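PDB 6HMJ: putative PAS/PAC sensor protein from Nakamurella multipartita DSM 44233, which senses blue light through a flavin-binding light-oxygen-voltage domain and mediates RNA binding and translational regulation. Local coordinates for the flavin mononucleotide site and the interface of chains A and B. Numbering follows the deposited sequence. Chains: chain A/B, Putative PAS/PAC sensor protein.

Contact 1: the flavin mononucleotide site. Residues chain A 250, 252, 259, 283-285, 287-288, 297, 300-301, 304, 314, 316, 326, 328, 330, 343-345, 347. With FMN (flavin mononucleotide), chain C.
This is the chromophore pocket of a light-oxygen-voltage (LOV) domain, which buries nearly all of the FMN. At the phosphate end, A:Arg285 NE donates to FMN O3P at 2.7 Å, in the guanidinium plane and nearly straight (164° at H). Its chain bends at chi3 (62°) to get there. A:Arg297 NH2 donates to FMN O1P at 2.6 Å, also in its guanidinium plane, and A:Arg301 NE adds a weak bond. On the ribityl chain, the 2'-hydroxyl FMN O2' donates to A:Asn283 OD1 at 2.8 Å, from above the carbonyl plane. The backbone N of A:Arg285 uses an in-plane lone pair of that oxygen, fixing the amide. A:Gln288 NE2 bonds the 4'-hydroxyl FMN O4' at 3.2 Å and the pyrimidine carbonyl FMN O2 at 2.9 Å. A:Asn316 ND2 also donates to O2. A:Asn316 OD1 accepts from FMN N3 at 3.1 Å on a lone pair, and A:Asn326 ND2 holds OD1. A:Phe328 stacks on one flavin face, tilted by 16°. Opposite, CB of A:Cys284, the family's adduct-forming cysteine, covers the central ring. A:Cys284 SG, anti to its carbonyl carbon, points benzo-ward, 3.6 Å from FMN C6. A:Leu330 CD2 covers the dimethylbenzene ring. 3-10 helix 284-288, helix 294-305 and strands 250-253, 310-317, 323-334 and 340-346 of the PAS fold enclose the flavin.

Contact 2: the interface of chains A and B. Residues chain A 224, 249, 251, 329, 331-333, 344, 346; chain B 236-237, 240-241, 244.
Helix 234-244 of chain B packs here on strands 323-334 and 340-346 of the chain A LOV domain. The patch belongs to a two-fold symmetric interface of the deposited assembly. A:Ile344 has CG1 anti to its carbonyl carbon (chi1 -50°) and an extended tip. A:Ile344 CD1 reaches B:Arg240 CG at 3.5 Å and also meets the backbone of B:Ile237 and B:Ala241. B:Ile237 splits its branches between two valines. B:Ile237 CG1 lies 3.8 Å from A:Val333 CG1, the side chains crossing at about a right angle, while its CG2 turns to A:Val251 CG2 at 4.0 Å. A:Tyr346 brings its phenol end against the helix. A:Tyr346 CZ is 3.3 Å from B:Asp244 CB, and ring and carboxylate planes are 68° apart. The flat guanidinium of B:Arg240 receives a proline on its face. The chain bends at chi2 (72°) and chi3, and A:Pro224 CG sits over the centre at 3.4 Å from B:Arg240 CZ. Charge and polarity meet at B:Asp244. A:His329 stands near this carboxylate, so its charge, if present, might favour the acid's ionised form. The hydroxyl A:Ser331 OG, anti to its backbone N, donates to B:Asp244 OD2 at 2.7 Å, nearly along the C-O axis.

Contact 3: the interface of chains A and B. Residues chain A 121, 124-125, 128; chain B 118-120, 124-125, 128.
Isoleucine and alanine side chains form the apolar centre of this patch, part of a two-fold interface of the deposited assembly. A:Ile125 CG2, anti to its backbone N, meets B:Ala128 CB at 3.6 Å. The reciprocal pair, A:Ala128 CB and B:Ile125 CG2, is 3.7 Å apart. The small alanine methyls may allow the two helices to come close. The other branch of A:Ile125 turns away from B:Ala128: A:Ile125 CG1 lies 3.7 Å from B:Ala120 CB. Its CD1 reaches the CG methylene of B:Glu124, the side chains crossing at about a right angle. Further out, A:Glu124 is fully extended, with CG anti to the backbone N (chi1 179°). The carboxylate A:Glu124 OE1 accepts from the backbone B:Ala120 N at 2.9 Å. The donor sits above the carboxylate plane, 48° out of it, and the bond is moderately bent (148° at H). At the rim, the hydroxyl A:Thr121 OG1 donates to the carbonyl B:Arg118 O at 2.6 Å, from above the carbonyl plane. The same OG1 stands over one face of the B:Arg118 guanidinium, toward its rim. Both bonds use backbone groups, B:Arg118 O and B:Ala120 N. Thus long helix 114-149 of chain A packs against a loop and the start of helix 122-135 of chain B.

Contact 1: the flavin mononucleotide site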
loop_
_atom_site.group_PDB
_atom_site.type_symbol
_atom_site.label_atom_id
_atom_site.label_comp_id
_atom_site.label_asym_id
_atom_site.label_seq_id
_atom_site.Cartn_x
_atom_site.Cartn_y
_atom_site.Cartn_z
ATOM N N THR A 250 -0.244 37.524 -16.245
ATOM C CA THR A 250 0.552 38.039 -17.349
ATOM C C THR A 250 -0.334 38.887 -18.251
ATOM O O THR A 250 -1.544 38.658 -18.355
ATOM C CB THR A 250 1.198 36.907 -18.160
ATOM O OG1 THR A 250 0.186 35.990 -18.594
ATOM C CG2 THR A 250 2.225 36.167 -17.318
ATOM N N ALA A 252 -0.285 40.638 -22.265
ATOM C CA ALA A 252 0.332 40.722 -23.578
ATOM C C ALA A 252 -0.320 41.854 -24.357
ATOM O O ALA A 252 -1.535 42.061 -24.273
ATOM C CB ALA A 252 0.192 39.406 -24.345
ATOM N N GLN A 259 2.494 39.879 -30.419
ATOM C CA GLN A 259 1.776 39.831 -29.152
ATOM C C GLN A 259 2.732 39.636 -27.967
ATOM O O GLN A 259 2.645 38.643 -27.250
ATOM C CB GLN A 259 0.731 38.725 -29.178
ATOM C CG GLN A 259 -0.182 38.762 -30.398
ATOM C CD GLN A 259 -1.175 37.613 -30.428
ATOM O OE1 GLN A 259 -1.149 36.729 -29.568
ATOM N NE2 GLN A 259 -2.051 37.616 -31.426
ATOM N N ASN A 283 6.822 36.730 -26.955
ATOM C CA ASN A 283 5.571 35.986 -26.927
ATOM C C ASN A 283 5.671 34.832 -25.934
ATOM O O ASN A 283 6.735 34.241 -25.740
ATOM C CB ASN A 283 5.242 35.461 -28.324
ATOM C CG ASN A 283 3.891 34.786 -28.388
ATOM O OD1 ASN A 283 3.742 33.631 -27.983
ATOM N ND2 ASN A 283 2.897 35.498 -28.905
ATOM N N CYS A 284 4.540 34.510 -25.296
ATOM C CA CYS A 284 4.530 33.488 -24.254
ATOM C C CYS A 284 4.778 32.078 -24.777
ATOM O O CYS A 284 4.925 31.157 -23.966
ATOM C CB CYS A 284 3.195 33.514 -23.504
ATOM S SG CYS A 284 2.712 35.157 -22.937
ATOM N N ARG A 285 4.830 31.879 -26.096
ATOM C CA ARG A 285 4.994 30.537 -26.644
ATOM C C ARG A 285 6.233 29.821 -26.113
ATOM O O ARG A 285 6.327 28.598 -26.253
ATOM C CB ARG A 285 5.020 30.587 -28.171
ATOM C CG ARG A 285 6.311 31.069 -28.788
ATOM C CD ARG A 285 6.267 30.876 -30.292
ATOM N NE ARG A 285 5.200 31.657 -30.911
ATOM C CZ ARG A 285 5.329 32.922 -31.305
ATOM N NH1 ARG A 285 6.481 33.562 -31.144
ATOM N NH2 ARG A 285 4.300 33.550 -31.861
ATOM N N LEU A 287 7.005 28.881 -23.354
ATOM C CA LEU A 287 6.665 27.853 -22.380
ATOM C C LEU A 287 6.404 26.506 -23.039
ATOM O O LEU A 287 6.441 25.477 -22.357
ATOM C CB LEU A 287 5.441 28.280 -21.568
ATOM C CG LEU A 287 5.639 29.509 -20.681
ATOM C CD1 LEU A 287 4.331 29.922 -20.040
ATOM C CD2 LEU A 287 6.694 29.238 -19.620
ATOM N N GLN A 288 6.147 26.492 -24.346
ATOM C CA GLN A 288 5.942 25.251 -25.078
ATOM C C GLN A 288 7.254 24.586 -25.474
ATOM O O GLN A 288 7.238 23.424 -25.901
ATOM C CB GLN A 288 5.109 25.523 -26.333
ATOM C CG GLN A 288 3.730 26.093 -26.044
ATOM C CD GLN A 288 3.133 26.799 -27.242
ATOM O OE1 GLN A 288 3.509 26.536 -28.383
ATOM N NE2 GLN A 288 2.206 27.716 -26.986
ATOM N N ARG A 297 -2.011 25.188 -31.081
ATOM C CA ARG A 297 -1.577 26.563 -31.297
ATOM C C ARG A 297 -2.609 27.324 -32.118
ATOM O O ARG A 297 -2.977 28.458 -31.789
ATOM C CB ARG A 297 -0.223 26.600 -32.012
ATOM C CG ARG A 297 0.862 25.688 -31.442
ATOM C CD ARG A 297 2.243 26.344 -31.461
ATOM N NE ARG A 297 2.422 27.267 -32.580
ATOM C CZ ARG A 297 2.777 26.916 -33.811
ATOM N NH1 ARG A 297 2.998 25.645 -34.111
ATOM N NH2 ARG A 297 2.907 27.847 -34.746
ATOM N N ILE A 300 -5.576 28.530 -30.158
ATOM C CA ILE A 300 -5.276 29.708 -29.351
ATOM C C ILE A 300 -5.212 30.951 -30.233
ATOM O O ILE A 300 -5.822 31.981 -29.926
ATOM C CB ILE A 300 -3.964 29.495 -28.574
ATOM C CG1 ILE A 300 -4.077 28.261 -27.670
ATOM C CG2 ILE A 300 -3.630 30.726 -27.752
ATOM C CD1 ILE A 300 -2.750 27.771 -27.118
ATOM N N ARG A 301 -4.468 30.870 -31.340
ATOM C CA ARG A 301 -4.376 31.993 -32.269
ATOM C C ARG A 301 -5.755 32.476 -32.696
ATOM O O ARG A 301 -6.037 33.679 -32.685
ATOM C CB ARG A 301 -3.552 31.581 -33.492
ATOM C CG ARG A 301 -2.050 31.650 -33.284
ATOM C CD ARG A 301 -1.280 31.532 -34.596
ATOM N NE ARG A 301 -0.922 30.142 -34.890
ATOM C CZ ARG A 301 -1.588 29.329 -35.708
ATOM N NH1 ARG A 301 -2.673 29.745 -36.349
ATOM N NH2 ARG A 301 -1.159 28.087 -35.887
ATOM N N ILE A 304 -7.646 34.312 -29.869
ATOM C CA ILE A 304 -7.083 35.640 -29.648
ATOM C C ILE A 304 -7.486 36.578 -30.778
ATOM O O ILE A 304 -7.953 37.698 -30.544
ATOM C CB ILE A 304 -5.552 35.550 -29.506
ATOM C CG1 ILE A 304 -5.194 34.880 -28.177
ATOM C CG2 ILE A 304 -4.923 36.940 -29.611
ATOM C CD1 ILE A 304 -3.734 34.507 -28.042
ATOM N N ILE A 314 -2.678 22.980 -21.700
ATOM C CA ILE A 314 -1.554 22.736 -22.593
ATOM C C ILE A 314 -0.364 22.271 -21.770
ATOM O O ILE A 314 -0.222 22.614 -20.593
ATOM C CB ILE A 314 -1.212 24.000 -23.420
ATOM C CG1 ILE A 314 -0.216 23.663 -24.532
ATOM C CG2 ILE A 314 -0.666 25.102 -22.518
ATOM C CD1 ILE A 314 -0.035 24.776 -25.546
ATOM N N ASN A 316 3.413 22.377 -20.745
ATOM C CA ASN A 316 4.391 23.453 -20.681
ATOM C C ASN A 316 5.644 22.982 -19.956
ATOM O O ASN A 316 5.692 21.886 -19.389
ATOM C CB ASN A 316 3.837 24.689 -19.957
ATOM C CG ASN A 316 2.980 25.588 -20.844
ATOM O OD1 ASN A 316 2.425 26.563 -20.349
ATOM N ND2 ASN A 316 2.873 25.278 -22.136
ATOM N N ASN A 326 -0.608 23.158 -17.785
ATOM C CA ASN A 326 -0.929 24.569 -17.608
ATOM C C ASN A 326 -2.342 24.803 -18.121
ATOM O O ASN A 326 -2.585 24.747 -19.331
ATOM C CB ASN A 326 0.081 25.444 -18.357
ATOM C CG ASN A 326 -0.152 26.938 -18.155
ATOM O OD1 ASN A 326 -1.186 27.365 -17.636
ATOM N ND2 ASN A 326 0.818 27.741 -18.577
ATOM N N PHE A 328 -4.446 27.822 -18.446
ATOM C CA PHE A 328 -4.402 29.275 -18.385
ATOM C C PHE A 328 -5.605 29.854 -19.111
ATOM O O PHE A 328 -5.928 29.436 -20.228
ATOM C CB PHE A 328 -3.088 29.827 -18.964
ATOM C CG PHE A 328 -2.945 29.664 -20.449
ATOM C CD1 PHE A 328 -3.495 30.588 -21.322
ATOM C CD2 PHE A 328 -2.215 28.613 -20.970
ATOM C CE1 PHE A 328 -3.349 30.443 -22.691
ATOM C CE2 PHE A 328 -2.062 28.466 -22.337
ATOM C CZ PHE A 328 -2.629 29.383 -23.197
ATOM N N LEU A 330 -7.556 33.051 -20.895
ATOM C CA LEU A 330 -7.232 34.226 -21.694
ATOM C C LEU A 330 -8.431 35.162 -21.671
ATOM O O LEU A 330 -9.519 34.794 -22.131
ATOM C CB LEU A 330 -6.877 33.843 -23.130
ATOM C CG LEU A 330 -5.518 33.175 -23.346
ATOM C CD1 LEU A 330 -5.428 32.623 -24.756
ATOM C CD2 LEU A 330 -4.377 34.138 -23.080
ATOM N N TYR A 343 -4.357 41.321 -23.737
ATOM C CA TYR A 343 -4.927 40.076 -23.242
ATOM C C TYR A 343 -4.280 39.770 -21.900
ATOM O O TYR A 343 -3.079 39.994 -21.720
ATOM C CB TYR A 343 -4.683 38.900 -24.207
ATOM C CG TYR A 343 -5.896 38.466 -25.009
ATOM C CD1 TYR A 343 -6.196 39.058 -26.228
ATOM C CD2 TYR A 343 -6.729 37.456 -24.551
ATOM C CE1 TYR A 343 -7.294 38.660 -26.963
ATOM C CE2 TYR A 343 -7.830 37.052 -25.279
ATOM C CZ TYR A 343 -8.107 37.658 -26.487
ATOM O OH TYR A 343 -9.201 37.268 -27.224
ATOM N N ILE A 344 -5.071 39.270 -20.959
ATOM C CA ILE A 344 -4.567 38.846 -19.659
ATOM C C ILE A 344 -4.546 37.325 -19.630
ATOM O O ILE A 344 -5.475 36.672 -20.121
ATOM C CB ILE A 344 -5.412 39.403 -18.498
ATOM C CG1 ILE A 344 -5.610 40.911 -18.655
ATOM C CG2 ILE A 344 -4.735 39.094 -17.163
ATOM C CD1 ILE A 344 -6.557 41.507 -17.640
ATOM N N GLY A 345 -3.483 36.769 -19.069
ATOM C CA GLY A 345 -3.340 35.326 -18.934
ATOM C C GLY A 345 -3.123 34.951 -17.480
ATOM O O GLY A 345 -2.348 35.600 -16.777
ATOM N N GLN A 347 -2.009 31.697 -15.588
ATOM C CA GLN A 347 -1.491 30.341 -15.677
ATOM C C GLN A 347 -1.670 29.612 -14.351
ATOM O O GLN A 347 -1.471 30.187 -13.276
ATOM C CB GLN A 347 -0.013 30.355 -16.069
ATOM C CG GLN A 347 0.266 30.937 -17.450
ATOM C CD GLN A 347 0.368 32.454 -17.457
ATOM O OE1 GLN A 347 0.162 33.114 -16.436
ATOM N NE2 GLN A 347 0.697 33.014 -18.613
HETATM N N1 FMN C . 0.807 29.643 -24.407
HETATM C C2 FMN C . 1.345 28.680 -23.627
HETATM O O2 FMN C . 1.687 27.598 -24.150
HETATM N N3 FMN C . 1.526 28.837 -22.305
HETATM C C4 FMN C . 1.189 29.957 -21.659
HETATM O O4 FMN C . 1.373 30.067 -20.429
HETATM C C4A FMN C . 0.595 31.063 -22.439
HETATM N N5 FMN C . 0.229 32.225 -21.866
HETATM C C5A FMN C . -0.312 33.217 -22.610
HETATM C C6 FMN C . -0.682 34.402 -21.983
HETATM C C7 FMN C . -1.236 35.441 -22.717
HETATM C C7M FMN C . -1.626 36.716 -22.019
HETATM C C8 FMN C . -1.443 35.278 -24.180
HETATM C C8M FMN C . -2.047 36.377 -25.015
HETATM C C9 FMN C . -1.080 34.096 -24.807
HETATM C C9A FMN C . -0.519 33.049 -24.081
HETATM N N10 FMN C . -0.134 31.829 -24.695
HETATM C C10 FMN C . 0.420 30.826 -23.887
HETATM C "C1'" FMN C . -0.300 31.545 -26.125
HETATM C "C2'" FMN C . 0.975 31.850 -26.884
HETATM O "O2'" FMN C . 1.636 32.991 -26.334
HETATM C "C3'" FMN C . 0.632 32.112 -28.338
HETATM O "O3'" FMN C . -0.279 33.220 -28.407
HETATM C "C4'" FMN C . -0.018 30.922 -29.027
HETATM O "O4'" FMN C . 0.836 29.781 -28.955
HETATM C "C5'" FMN C . -0.291 31.352 -30.461
HETATM O "O5'" FMN C . 0.172 30.394 -31.401
HETATM P P FMN C . 1.549 30.666 -32.182
HETATM O O1P FMN C . 1.679 29.432 -33.038
HETATM O O2P FMN C . 1.284 31.945 -32.940
HETATM O O3P FMN C . 2.588 30.842 -31.101
HETATM O O HOH W 1 1.573 36.172 -26.509
#

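Contact 2: the interface of chains A and B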
loop_
_atom_site.group_PDB
_atom_site.type_symbol
_atom_site.label_atom_id
_atom_site.label_comp_id
_atom_site.label_asym_id
_atom_site.label_seq_id
_atom_site.Cartn_x
_atom_site.Cartn_y
_atom_site.Cartn_z
ATOM N N PRO A 224 -16.920 43.550 -14.852
ATOM C CA PRO A 224 -16.029 43.942 -13.751
ATOM C C PRO A 224 -16.338 45.321 -13.194
ATOM O O PRO A 224 -16.743 46.238 -13.913
ATOM C CB PRO A 224 -14.635 43.916 -14.395
ATOM C CG PRO A 224 -14.772 43.054 -15.585
ATOM C CD PRO A 224 -16.170 43.245 -16.079
ATOM N N ILE A 249 -0.042 35.979 -13.136
ATOM C CA ILE A 249 -0.747 36.970 -13.938
ATOM C C ILE A 249 0.215 37.491 -14.997
ATOM O O ILE A 249 1.358 37.842 -14.686
ATOM C CB ILE A 249 -1.280 38.128 -13.070
ATOM C CG1 ILE A 249 -2.182 37.579 -11.959
ATOM C CG2 ILE A 249 -2.029 39.148 -13.937
ATOM C CD1 ILE A 249 -2.690 38.629 -10.998
ATOM N N VAL A 251 0.279 39.872 -18.898
ATOM C CA VAL A 251 -0.409 40.734 -19.850
ATOM C C VAL A 251 0.400 40.775 -21.138
ATOM O O VAL A 251 1.628 40.931 -21.102
ATOM C CB VAL A 251 -0.617 42.159 -19.300
ATOM C CG1 VAL A 251 -1.419 42.995 -20.290
ATOM C CG2 VAL A 251 -1.308 42.116 -17.942
ATOM N N HIS A 329 -6.263 30.812 -18.468
ATOM C CA HIS A 329 -7.411 31.496 -19.044
ATOM C C HIS A 329 -6.947 32.766 -19.749
ATOM O O HIS A 329 -6.047 33.462 -19.273
ATOM C CB HIS A 329 -8.425 31.820 -17.944
ATOM C CG HIS A 329 -9.560 32.686 -18.392
ATOM N ND1 HIS A 329 -9.776 33.947 -17.881
ATOM C CD2 HIS A 329 -10.551 32.470 -19.290
ATOM C CE1 HIS A 329 -10.844 34.476 -18.450
ATOM N NE2 HIS A 329 -11.333 33.600 -19.310
ATOM N N SER A 331 -8.232 36.365 -21.140
ATOM C CA SER A 331 -9.303 37.342 -20.996
ATOM C C SER A 331 -8.965 38.580 -21.813
ATOM O O SER A 331 -7.911 39.198 -21.580
ATOM C CB SER A 331 -9.496 37.705 -19.522
ATOM O OG SER A 331 -10.735 38.361 -19.324
ATOM N N PRO A 332 -9.789 38.975 -22.783
ATOM C CA PRO A 332 -9.463 40.161 -23.582
ATOM C C PRO A 332 -9.817 41.448 -22.856
ATOM O O PRO A 332 -10.790 41.521 -22.101
ATOM C CB PRO A 332 -10.323 39.982 -24.841
ATOM C CG PRO A 332 -11.502 39.209 -24.368
ATOM C CD PRO A 332 -10.986 38.281 -23.294
ATOM N N VAL A 333 -9.011 42.474 -23.108
ATOM C CA VAL A 333 -9.207 43.801 -22.531
ATOM C C VAL A 333 -9.453 44.762 -23.685
ATOM O O VAL A 333 -8.608 44.892 -24.578
ATOM C CB VAL A 333 -7.999 44.247 -21.692
ATOM C CG1 VAL A 333 -8.258 45.610 -21.078
ATOM C CG2 VAL A 333 -7.678 43.212 -20.621
ATOM N N ILE A 344 -5.071 39.270 -20.959
ATOM C CA ILE A 344 -4.567 38.846 -19.659
ATOM C C ILE A 344 -4.546 37.325 -19.630
ATOM O O ILE A 344 -5.475 36.672 -20.121
ATOM C CB ILE A 344 -5.412 39.403 -18.498
ATOM C CG1 ILE A 344 -5.610 40.911 -18.655
ATOM C CG2 ILE A 344 -4.735 39.094 -17.163
ATOM C CD1 ILE A 344 -6.557 41.507 -17.640
ATOM N N TYR A 346 -3.812 33.902 -17.040
ATOM C CA TYR A 346 -3.735 33.411 -15.664
ATOM C C TYR A 346 -3.309 31.947 -15.716
ATOM O O TYR A 346 -4.148 31.056 -15.854
ATOM C CB TYR A 346 -5.075 33.571 -14.940
ATOM C CG TYR A 346 -5.730 34.914 -15.147
ATOM C CD1 TYR A 346 -6.476 35.172 -16.289
ATOM C CD2 TYR A 346 -5.608 35.923 -14.200
ATOM C CE1 TYR A 346 -7.077 36.397 -16.487
ATOM C CE2 TYR A 346 -6.206 37.153 -14.387
ATOM C CZ TYR A 346 -6.938 37.385 -15.533
ATOM O OH TYR A 346 -7.538 38.609 -15.728
ATOM N N GLY B 236 -8.045 49.811 -16.538
ATOM C CA GLY B 236 -8.932 48.796 -17.076
ATOM C C GLY B 236 -8.290 47.421 -17.065
ATOM O O GLY B 236 -8.956 46.415 -16.800
ATOM N N ILE B 237 -6.989 47.360 -17.357
ATOM C CA ILE B 237 -6.276 46.087 -17.352
ATOM C C ILE B 237 -6.221 45.524 -15.936
ATOM O O ILE B 237 -6.529 44.350 -15.702
ATOM C CB ILE B 237 -4.865 46.266 -17.940
ATOM C CG1 ILE B 237 -4.942 46.563 -19.438
ATOM C CG2 ILE B 237 -4.023 45.020 -17.701
ATOM C CD1 ILE B 237 -3.625 47.033 -20.039
ATOM N N ARG B 240 -9.691 44.372 -14.583
ATOM C CA ARG B 240 -10.056 43.068 -15.128
ATOM C C ARG B 240 -9.222 41.957 -14.505
ATOM O O ARG B 240 -9.726 40.852 -14.270
ATOM C CB ARG B 240 -9.904 43.093 -16.652
ATOM C CG ARG B 240 -10.029 41.746 -17.348
ATOM C CD ARG B 240 -11.467 41.244 -17.342
ATOM N NE ARG B 240 -12.357 42.078 -18.145
ATOM C CZ ARG B 240 -13.598 41.736 -18.485
ATOM N NH1 ARG B 240 -14.098 40.569 -18.101
ATOM N NH2 ARG B 240 -14.336 42.561 -19.215
ATOM N N ALA B 241 -7.947 42.228 -14.222
ATOM C CA ALA B 241 -7.076 41.185 -13.687
ATOM C C ALA B 241 -7.546 40.720 -12.313
ATOM O O ALA B 241 -7.552 39.518 -12.027
ATOM C CB ALA B 241 -5.635 41.688 -13.623
ATOM N N ASP B 244 -10.797 38.482 -12.604
ATOM C CA ASP B 244 -10.642 37.139 -13.145
ATOM C C ASP B 244 -9.691 36.258 -12.347
ATOM O O ASP B 244 -9.628 35.054 -12.611
ATOM C CB ASP B 244 -10.144 37.222 -14.594
ATOM C CG ASP B 244 -11.152 37.866 -15.522
ATOM O OD1 ASP B 244 -12.309 38.078 -15.101
ATOM O OD2 ASP B 244 -10.782 38.170 -16.674
#

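Contact 3: the interface of chains A and B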
loop_
_atom_site.group_PDB
_atom_site.type_symbol
_atom_site.label_atom_id
_atom_site.label_comp_id
_atom_site.label_asym_id
_atom_site.label_seq_id
_atom_site.Cartn_x
_atom_site.Cartn_y
_atom_site.Cartn_z
ATOM N N THR A 121 0.138 -33.078 4.654
ATOM C CA THR A 121 -0.777 -32.386 3.752
ATOM C C THR A 121 -1.251 -31.075 4.364
ATOM O O THR A 121 -1.259 -30.033 3.700
ATOM C CB THR A 121 -1.966 -33.290 3.420
ATOM O OG1 THR A 121 -1.502 -34.476 2.760
ATOM C CG2 THR A 121 -2.958 -32.569 2.518
ATOM N N GLU A 124 1.511 -28.451 4.086
ATOM C CA GLU A 124 1.619 -27.903 2.738
ATOM C C GLU A 124 0.571 -26.823 2.503
ATOM O O GLU A 124 0.855 -25.797 1.872
ATOM C CB GLU A 124 1.475 -29.024 1.708
ATOM C CG GLU A 124 1.553 -28.566 0.259
ATOM C CD GLU A 124 1.348 -29.704 -0.725
ATOM O OE1 GLU A 124 1.062 -30.837 -0.279
ATOM O OE2 GLU A 124 1.471 -29.466 -1.945
ATOM N N ILE A 125 -0.646 -27.032 3.007
ATOM C CA ILE A 125 -1.706 -26.048 2.816
ATOM C C ILE A 125 -1.426 -24.797 3.642
ATOM O O ILE A 125 -1.577 -23.671 3.154
ATOM C CB ILE A 125 -3.074 -26.664 3.160
ATOM C CG1 ILE A 125 -3.323 -27.900 2.295
ATOM C CG2 ILE A 125 -4.183 -25.642 2.952
ATOM C CD1 ILE A 125 -4.618 -28.621 2.602
ATOM N N ALA A 128 0.979 -22.750 1.914
ATOM C CA ALA A 128 0.327 -22.117 0.774
ATOM C C ALA A 128 -0.470 -20.895 1.211
ATOM O O ALA A 128 -0.391 -19.830 0.587
ATOM C CB ALA A 128 -0.577 -23.125 0.064
ATOM N N ARG B 118 1.102 -37.615 0.529
ATOM C CA ARG B 118 -0.056 -37.219 -0.260
ATOM C C ARG B 118 -0.041 -35.703 -0.385
ATOM O O ARG B 118 -0.053 -34.995 0.628
ATOM C CB ARG B 118 -1.351 -37.690 0.398
ATOM C CG ARG B 118 -2.609 -37.212 -0.301
ATOM C CD ARG B 118 -3.839 -37.871 0.294
ATOM N NE ARG B 118 -4.146 -37.298 1.602
ATOM C CZ ARG B 118 -4.760 -36.132 1.784
ATOM N NH1 ARG B 118 -5.134 -35.400 0.739
ATOM N NH2 ARG B 118 -4.996 -35.690 3.012
ATOM N N ARG B 119 -0.013 -35.210 -1.615
ATOM C CA ARG B 119 0.111 -33.781 -1.847
ATOM C C ARG B 119 -1.267 -33.126 -1.836
ATOM O O ARG B 119 -2.295 -33.774 -2.044
ATOM C CB ARG B 119 0.825 -33.535 -3.175
ATOM C CG ARG B 119 2.271 -34.002 -3.123
ATOM C CD ARG B 119 3.138 -33.491 -4.254
ATOM N NE ARG B 119 4.523 -33.915 -4.046
ATOM C CZ ARG B 119 5.429 -33.254 -3.332
ATOM N NH1 ARG B 119 5.121 -32.107 -2.740
ATOM N NH2 ARG B 119 6.655 -33.749 -3.210
ATOM N N ALA B 120 -1.276 -31.818 -1.587
ATOM C CA ALA B 120 -2.524 -31.072 -1.493
ATOM C C ALA B 120 -3.072 -30.773 -2.881
ATOM O O ALA B 120 -2.336 -30.335 -3.771
ATOM C CB ALA B 120 -2.305 -29.770 -0.723
ATOM N N GLU B 124 -8.528 -27.868 -2.540
ATOM C CA GLU B 124 -8.482 -27.635 -1.099
ATOM C C GLU B 124 -7.603 -26.438 -0.750
ATOM O O GLU B 124 -7.887 -25.726 0.220
ATOM C CB GLU B 124 -8.028 -28.895 -0.358
ATOM C CG GLU B 124 -6.726 -29.519 -0.816
ATOM C CD GLU B 124 -6.633 -30.991 -0.436
ATOM O OE1 GLU B 124 -7.460 -31.453 0.380
ATOM O OE2 GLU B 124 -5.739 -31.688 -0.958
ATOM N N ILE B 125 -6.534 -26.199 -1.514
ATOM C CA ILE B 125 -5.697 -25.029 -1.262
ATOM C C ILE B 125 -6.494 -23.753 -1.509
ATOM O O ILE B 125 -6.451 -22.807 -0.714
ATOM C CB ILE B 125 -4.423 -25.070 -2.127
ATOM C CG1 ILE B 125 -3.589 -26.309 -1.793
ATOM C CG2 ILE B 125 -3.612 -23.785 -1.943
ATOM C CD1 ILE B 125 -2.327 -26.448 -2.625
ATOM N N ALA B 128 -8.908 -23.108 1.297
ATOM C CA ALA B 128 -8.265 -22.608 2.508
ATOM C C ALA B 128 -7.809 -21.164 2.339
ATOM O O ALA B 128 -7.951 -20.351 3.260
ATOM C CB ALA B 128 -7.081 -23.500 2.880
#

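Contact 1 and contact 2 are close neighbours, with the centres of their C-alpha atoms about 12 Å apart. Both draw on strands 250-253, 323-334 and 340-346, and they share A:Ile344. Its backbone passes the flavin methyl C7M, while its side chain faces chain B. This division offers a possible path for a light signal to the partner, which the structure alone does not show. Contact 3 is remote: between C-alpha centres it lies about 65 Å from contact 1 and about 71 Å from contact 2. The deposited dimer is therefore held at widely separated points. Any influence of the flavin on contact 3 would have to travel through the intervening protein.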